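Local coordinates for voltage-sensor containing phosphatase (Ciona intestinalis, PDB 3V0D), which probably dephosphorylates membrane phosphoinositides under the control of an attached voltage sensor, through a PTEN-like phosphatase domain joined to a C2 domain, at residues T28-H33 against S139-D144; V101-F106 against G134-S139. The protein carries 1 engineered substitution. All coordinates share one frame; numbering follows the deposited sequence.

Interaction 1: residues T28-H33 against S139-D144. With PO4 (phosphate ion), chain D.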
loop_
_atom_site.group_PDB
_atom_site.type_symbol
_atom_site.label_atom_id
_atom_site.label_comp_id
_atom_site.label_asym_id
_atom_site.label_seq_id
_atom_site.Cartn_x
_atom_site.Cartn_y
_atom_site.Cartn_z
ATOM N N THR A 28 -5.473 -13.847 13.546
ATOM C CA THR A 28 -5.227 -14.988 12.684
ATOM C C THR A 28 -3.772 -15.403 12.797
ATOM O O THR A 28 -2.878 -14.562 12.612
ATOM C CB THR A 28 -5.498 -14.611 11.203
ATOM O OG1 THR A 28 -6.837 -14.109 11.055
ATOM C CG2 THR A 28 -5.236 -15.784 10.248
ATOM N N TYR A 29 -3.510 -16.689 13.033
ATOM C CA TYR A 29 -2.173 -17.245 12.856
ATOM C C TYR A 29 -1.951 -17.501 11.374
ATOM O O TYR A 29 -2.413 -18.491 10.814
ATOM C CB TYR A 29 -1.979 -18.530 13.663
ATOM C CG TYR A 29 -1.745 -18.287 15.124
ATOM C CD1 TYR A 29 -2.811 -18.131 16.011
ATOM C CD2 TYR A 29 -0.454 -18.179 15.620
ATOM C CE1 TYR A 29 -2.594 -17.913 17.360
ATOM C CE2 TYR A 29 -0.210 -17.963 16.978
ATOM C CZ TYR A 29 -1.293 -17.825 17.846
ATOM O OH TYR A 29 -1.093 -17.610 19.188
ATOM N N VAL A 30 -1.310 -16.552 10.706
ATOM C CA VAL A 30 -0.946 -16.722 9.301
ATOM C C VAL A 30 0.020 -17.902 9.150
ATOM O O VAL A 30 -0.145 -18.722 8.249
ATOM C CB VAL A 30 -0.388 -15.407 8.723
ATOM C CG1 VAL A 30 0.105 -15.614 7.285
ATOM C CG2 VAL A 30 -1.470 -14.299 8.781
ATOM N N THR A 31 0.985 -17.963 10.072
ATOM C CA THR A 31 1.779 -19.162 10.342
ATOM C C THR A 31 1.762 -19.354 11.856
ATOM O O THR A 31 1.171 -18.549 12.574
ATOM C CB THR A 31 3.220 -19.044 9.876
ATOM O OG1 THR A 31 3.915 -18.166 10.759
ATOM C CG2 THR A 31 3.335 -18.546 8.422
ATOM N N ASP A 32 2.418 -20.396 12.365
ATOM C CA ASP A 32 2.509 -20.555 13.823
ATOM C C ASP A 32 3.190 -19.388 14.515
ATOM O O ASP A 32 2.988 -19.217 15.712
ATOM C CB ASP A 32 3.319 -21.799 14.242
ATOM C CG ASP A 32 2.726 -23.109 13.809
ATOM O OD1 ASP A 32 3.462 -24.109 13.948
ATOM O OD2 ASP A 32 1.563 -23.165 13.368
ATOM N N HIS A 33 4.036 -18.631 13.792
ATOM C CA HIS A 33 4.811 -17.558 14.440
ATOM C C HIS A 33 4.551 -16.180 13.877
ATOM O O HIS A 33 5.215 -15.243 14.284
ATOM C CB HIS A 33 6.317 -17.875 14.436
ATOM C CG HIS A 33 6.638 -19.169 15.116
ATOM N ND1 HIS A 33 6.890 -20.328 14.424
ATOM C CD2 HIS A 33 6.725 -19.490 16.431
ATOM C CE1 HIS A 33 7.124 -21.307 15.279
ATOM N NE2 HIS A 33 7.025 -20.828 16.501
ATOM N N SER A 139 5.621 -9.441 2.748
ATOM C CA SER A 139 7.048 -9.152 2.622
ATOM C C SER A 139 7.850 -10.027 3.596
ATOM O O SER A 139 8.908 -10.556 3.220
ATOM C CB SER A 139 7.311 -7.664 2.882
ATOM O OG SER A 139 6.701 -6.850 1.893
ATOM N N TRP A 140 7.382 -10.150 4.838
ATOM C CA TRP A 140 8.077 -11.016 5.805
ATOM C C TRP A 140 8.154 -12.459 5.327
ATOM O O TRP A 140 9.186 -13.097 5.458
ATOM C CB TRP A 140 7.426 -10.923 7.188
ATOM C CG TRP A 140 8.011 -11.938 8.105
ATOM C CD1 TRP A 140 7.414 -13.109 8.527
ATOM C CD2 TRP A 140 9.338 -11.969 8.612
ATOM N NE1 TRP A 140 8.287 -13.842 9.288
ATOM C CE2 TRP A 140 9.481 -13.171 9.339
ATOM C CE3 TRP A 140 10.423 -11.101 8.520
ATOM C CZ2 TRP A 140 10.667 -13.524 9.969
ATOM C CZ3 TRP A 140 11.607 -11.456 9.145
ATOM C CH2 TRP A 140 11.713 -12.651 9.865
ATOM N N LEU A 141 7.052 -12.977 4.773
ATOM C CA LEU A 141 7.046 -14.354 4.310
ATOM C C LEU A 141 8.031 -14.586 3.183
ATOM O O LEU A 141 8.625 -15.663 3.099
ATOM C CB LEU A 141 5.637 -14.776 3.911
ATOM C CG LEU A 141 4.649 -14.832 5.059
ATOM C CD1 LEU A 141 3.229 -15.017 4.525
ATOM C CD2 LEU A 141 5.050 -15.903 6.112
ATOM N N LEU A 142 8.224 -13.581 2.325
ATOM C CA LEU A 142 9.268 -13.626 1.311
ATOM C C LEU A 142 10.646 -13.633 1.968
ATOM O O LEU A 142 11.528 -14.416 1.600
ATOM C CB LEU A 142 9.183 -12.420 0.376
ATOM C CG LEU A 142 8.050 -12.402 -0.625
ATOM C CD1 LEU A 142 7.993 -11.051 -1.333
ATOM C CD2 LEU A 142 8.178 -13.558 -1.620
ATOM N N GLU A 143 10.863 -12.727 2.920
ATOM C CA GLU A 143 12.164 -12.676 3.619
ATOM C C GLU A 143 12.482 -14.014 4.285
ATOM O O GLU A 143 13.627 -14.475 4.252
ATOM C CB GLU A 143 12.154 -11.572 4.672
ATOM C CG GLU A 143 13.470 -11.542 5.464
ATOM C CD GLU A 143 14.710 -11.330 4.607
ATOM O OE1 GLU A 143 15.825 -11.705 5.060
ATOM O OE2 GLU A 143 14.576 -10.805 3.488
ATOM N N ASP A 144 11.474 -14.629 4.888
ATOM C CA ASP A 144 11.654 -15.854 5.632
ATOM C C ASP A 144 11.739 -17.069 4.727
ATOM O O ASP A 144 11.981 -18.162 5.204
ATOM C CB ASP A 144 10.487 -16.004 6.618
ATOM C CG ASP A 144 10.820 -16.878 7.816
ATOM O OD1 ASP A 144 9.887 -17.560 8.285
ATOM O OD2 ASP A 144 11.990 -16.872 8.286
HETATM P P PO4 D . 8.403 -21.467 11.470
HETATM O O1 PO4 D . 9.616 -20.612 11.748
HETATM O O2 PO4 D . 8.496 -22.647 12.419
HETATM O O3 PO4 D . 7.186 -20.622 11.788
HETATM O O4 PO4 D . 8.408 -21.920 10.046
#
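The His-33 ring has CB of its neighbour Asp-32 over one face, displaced toward the rim, while a phosphate oxygen sits at its edge in the ring plane. That oxygen, PO4 O3, accepts a hydrogen bond from His-33 ND1 at 2.7 Å, nearly straight (N-H...O 170°). Lys-146 NZ also holds the phosphate, which probably came from the crystallisation liquor. On helix 131-143 the Trp-140 indole has CB of Asp-144 over one face, near its rim. The Tyr-29 ring, in the strand segment, carries Thr-31 O in plane at its edge. No ring takes part in the contact between the segments, which is made by methyl groups of Val-30, Thr-31 and Leu-141. Leu-141 divides its branches between two partners. CD1 reaches CG1 of Val-30 at 4.2 Å, and CD2 meets CG2 of Thr-31 at 3.9 Å as the side chains of Thr-31 and Leu-141 pass in opposite directions. The chain turns a corner at Val-30, and an ST turn follows: the backbone N of His-33 donates to Thr-31 OG1 at 3.1 Å. With chi1 of 73°, the Thr-31 hydroxyl lies between its own N and carbonyl carbon, where the turn uses it, and CG2 is left to face the leucine. This turn leads back into strand 34-41, so the contact sets a corner of the antiparallel hairpin at one end of the phosphatase sheet against Leu-141 of helix 131-143. The carbonyl of Val-30 is bonded by Tyr-156 OH of helix 150-161. On another side of helix 131-143, Glu-143 forms a salt bridge with Lys-111 of helix 100-115.

Interaction 2: residues V101-F106 against G134-S139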
loop_
_atom_site.group_PDB
_atom_site.type_symbol
_atom_site.label_atom_id
_atom_site.label_comp_id
_atom_site.label_asym_id
_atom_site.label_seq_id
_atom_site.Cartn_x
_atom_site.Cartn_y
_atom_site.Cartn_z
ATOM N N VAL A 101 12.355 2.606 2.535
ATOM C CA VAL A 101 13.233 2.684 3.701
ATOM C C VAL A 101 12.538 2.092 4.921
ATOM O O VAL A 101 13.124 1.294 5.669
ATOM C CB VAL A 101 13.684 4.125 3.935
ATOM C CG1 VAL A 101 14.277 4.306 5.328
ATOM C CG2 VAL A 101 14.675 4.537 2.870
ATOM N N ASP A 102 11.292 2.494 5.178
ATOM C CA ASP A 102 10.584 1.974 6.338
ATOM C C ASP A 102 10.287 0.490 6.237
ATOM O O ASP A 102 10.330 -0.228 7.237
ATOM C CB ASP A 102 9.279 2.716 6.583
ATOM C CG ASP A 102 9.477 4.115 7.163
ATOM O OD1 ASP A 102 10.615 4.515 7.398
ATOM O OD2 ASP A 102 8.473 4.812 7.381
ATOM N N LEU A 103 9.972 0.006 5.035
ATOM C CA LEU A 103 9.744 -1.416 4.851
ATOM C C LEU A 103 11.014 -2.217 5.166
ATOM O O LEU A 103 10.941 -3.236 5.879
ATOM C CB LEU A 103 9.260 -1.685 3.431
ATOM C CG LEU A 103 8.906 -3.144 3.096
ATOM C CD1 LEU A 103 7.860 -3.717 4.034
ATOM C CD2 LEU A 103 8.460 -3.243 1.642
ATOM N N LEU A 104 12.163 -1.766 4.660
ATOM C CA LEU A 104 13.394 -2.502 4.926
ATOM C C LEU A 104 13.776 -2.425 6.411
ATOM O O LEU A 104 14.324 -3.385 6.951
ATOM C CB LEU A 104 14.529 -2.010 4.055
ATOM C CG LEU A 104 14.384 -2.254 2.571
ATOM C CD1 LEU A 104 15.651 -1.868 1.825
ATOM C CD2 LEU A 104 13.945 -3.641 2.196
ATOM N N LYS A 105 13.499 -1.293 7.054
ATOM C CA LYS A 105 13.768 -1.163 8.494
ATOM C C LYS A 105 12.911 -2.129 9.290
ATOM O O LYS A 105 13.391 -2.776 10.221
ATOM C CB LYS A 105 13.550 0.283 8.918
ATOM C CG LYS A 105 14.017 0.645 10.303
ATOM C CD LYS A 105 13.764 2.143 10.550
ATOM C CE LYS A 105 14.197 2.590 11.941
ATOM N NZ LYS A 105 13.429 1.926 13.038
ATOM N N PHE A 106 11.632 -2.254 8.908
ATOM C CA PHE A 106 10.745 -3.217 9.537
ATOM C C PHE A 106 11.291 -4.654 9.345
ATOM O O PHE A 106 11.351 -5.439 10.300
ATOM C CB PHE A 106 9.320 -3.108 8.944
ATOM C CG PHE A 106 8.536 -4.378 9.095
ATOM C CD1 PHE A 106 8.010 -4.770 10.331
ATOM C CD2 PHE A 106 8.378 -5.227 7.997
ATOM C CE1 PHE A 106 7.324 -5.989 10.458
ATOM C CE2 PHE A 106 7.686 -6.437 8.134
ATOM C CZ PHE A 106 7.164 -6.816 9.370
ATOM N N GLY A 134 -1.279 -6.976 5.284
ATOM C CA GLY A 134 -0.884 -7.924 4.258
ATOM C C GLY A 134 0.384 -7.513 3.533
ATOM O O GLY A 134 1.156 -8.363 3.098
ATOM N N THR A 135 0.617 -6.210 3.375
ATOM C CA THR A 135 1.817 -5.739 2.697
ATOM C C THR A 135 3.047 -6.206 3.490
ATOM O O THR A 135 4.026 -6.714 2.914
ATOM C CB THR A 135 1.824 -4.194 2.603
ATOM O OG1 THR A 135 0.620 -3.726 1.992
ATOM C CG2 THR A 135 2.986 -3.682 1.811
ATOM N N LEU A 136 3.029 -5.999 4.810
ATOM C CA LEU A 136 4.185 -6.363 5.624
ATOM C C LEU A 136 4.262 -7.860 5.908
ATOM O O LEU A 136 5.364 -8.405 5.932
ATOM C CB LEU A 136 4.262 -5.519 6.902
ATOM C CG LEU A 136 4.990 -4.170 6.726
ATOM C CD1 LEU A 136 4.268 -3.254 5.726
ATOM C CD2 LEU A 136 5.203 -3.489 8.049
ATOM N N VAL A 137 3.124 -8.509 6.141
ATOM C CA VAL A 137 3.157 -9.945 6.355
ATOM C C VAL A 137 3.707 -10.648 5.112
ATOM O O VAL A 137 4.541 -11.555 5.206
ATOM C CB VAL A 137 1.774 -10.523 6.741
ATOM C CG1 VAL A 137 1.787 -12.048 6.674
ATOM C CG2 VAL A 137 1.343 -10.070 8.111
ATOM N N SER A 138 3.228 -10.250 3.926
ATOM C CA SER A 138 3.678 -10.906 2.703
ATOM C C SER A 138 5.159 -10.660 2.469
ATOM O O SER A 138 5.886 -11.553 2.056
ATOM C CB SER A 138 2.850 -10.430 1.503
ATOM O OG SER A 138 1.484 -10.754 1.662
ATOM N N SER A 139 5.621 -9.441 2.748
ATOM C CA SER A 139 7.048 -9.152 2.622
ATOM C C SER A 139 7.850 -10.027 3.596
ATOM O O SER A 139 8.908 -10.556 3.220
ATOM C CB SER A 139 7.311 -7.664 2.882
ATOM O OG SER A 139 6.701 -6.850 1.893
#
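Leu-136 meets Phe-106 from its first side-chain carbon onward: CB lies 3.8 Å from Phe-106 CE2, at the rim of the ring. CG is as close to the ring, 3.8 Å from Phe-106 CD2, and on another side touches CD1 of Leu-103 at 4.0 Å. At the end of the chain the two branches part. CD1 stays with the leucine, again at Leu-103 CD1, whereas CD2 moves in over the middle of the aromatic face. This is a CH-pi contact, with Leu-136 CD2 3.6 Å from the centroid of the Phe-106 ring and only 12° off its normal. CG of Phe-106 lies roughly anti to its backbone N (chi1 156°), which extends the ring toward helix 131-143 and brings its face against Leu-136 CD2. Helices 100-115 and 131-143, the latter starting in the phosphate-binding signature loop of the cysteine-phosphatase fold, cross here at -53° with the segment axes 11.0 Å apart. Both rest on strand 121-125, where Phe-106 and Val-137 each touch Ile-124; Phe-106 also meets Tyr-70 edge to face. One turn on from Leu-136, Ser-139 presents OG to both methyls of Leu-103, each 4.0 Å from it. This hydroxyl is not without a polar partner, since Ser-139 OG donates to Thr-135 O at 2.9 Å. The carbonyl thus accepts two bonds, from the serine's N and OG, which approach from opposite faces of its plane. Ser-138 repeats the pattern on Gly-134 O. Phe-185 of helix 176-191 covers both Leu-103 and Ser-139.

In the fold
Helix 131-143 serves both contacts, with Ser-139 common to their segments, and each contact is buried within the phosphatase domain. Interaction 2 is the more central and the larger, burying 220 Å² against 87 Å²; it joins two helices by an aromatic face and aliphatic branches. Interaction 1 lies farther out, about 18 Å rather than 10 Å from the centre of the chain, and sets a hairpin corner on the same helix through methyl groups, with a partly exposed histidine and a bound phosphate beside it. Their centres are about 12 Å apart, and Val-30 CG1 packs on Val-137 CG1 at 4.0 Å, so Val-137, whose side chain points away from 101-106, bridges the two.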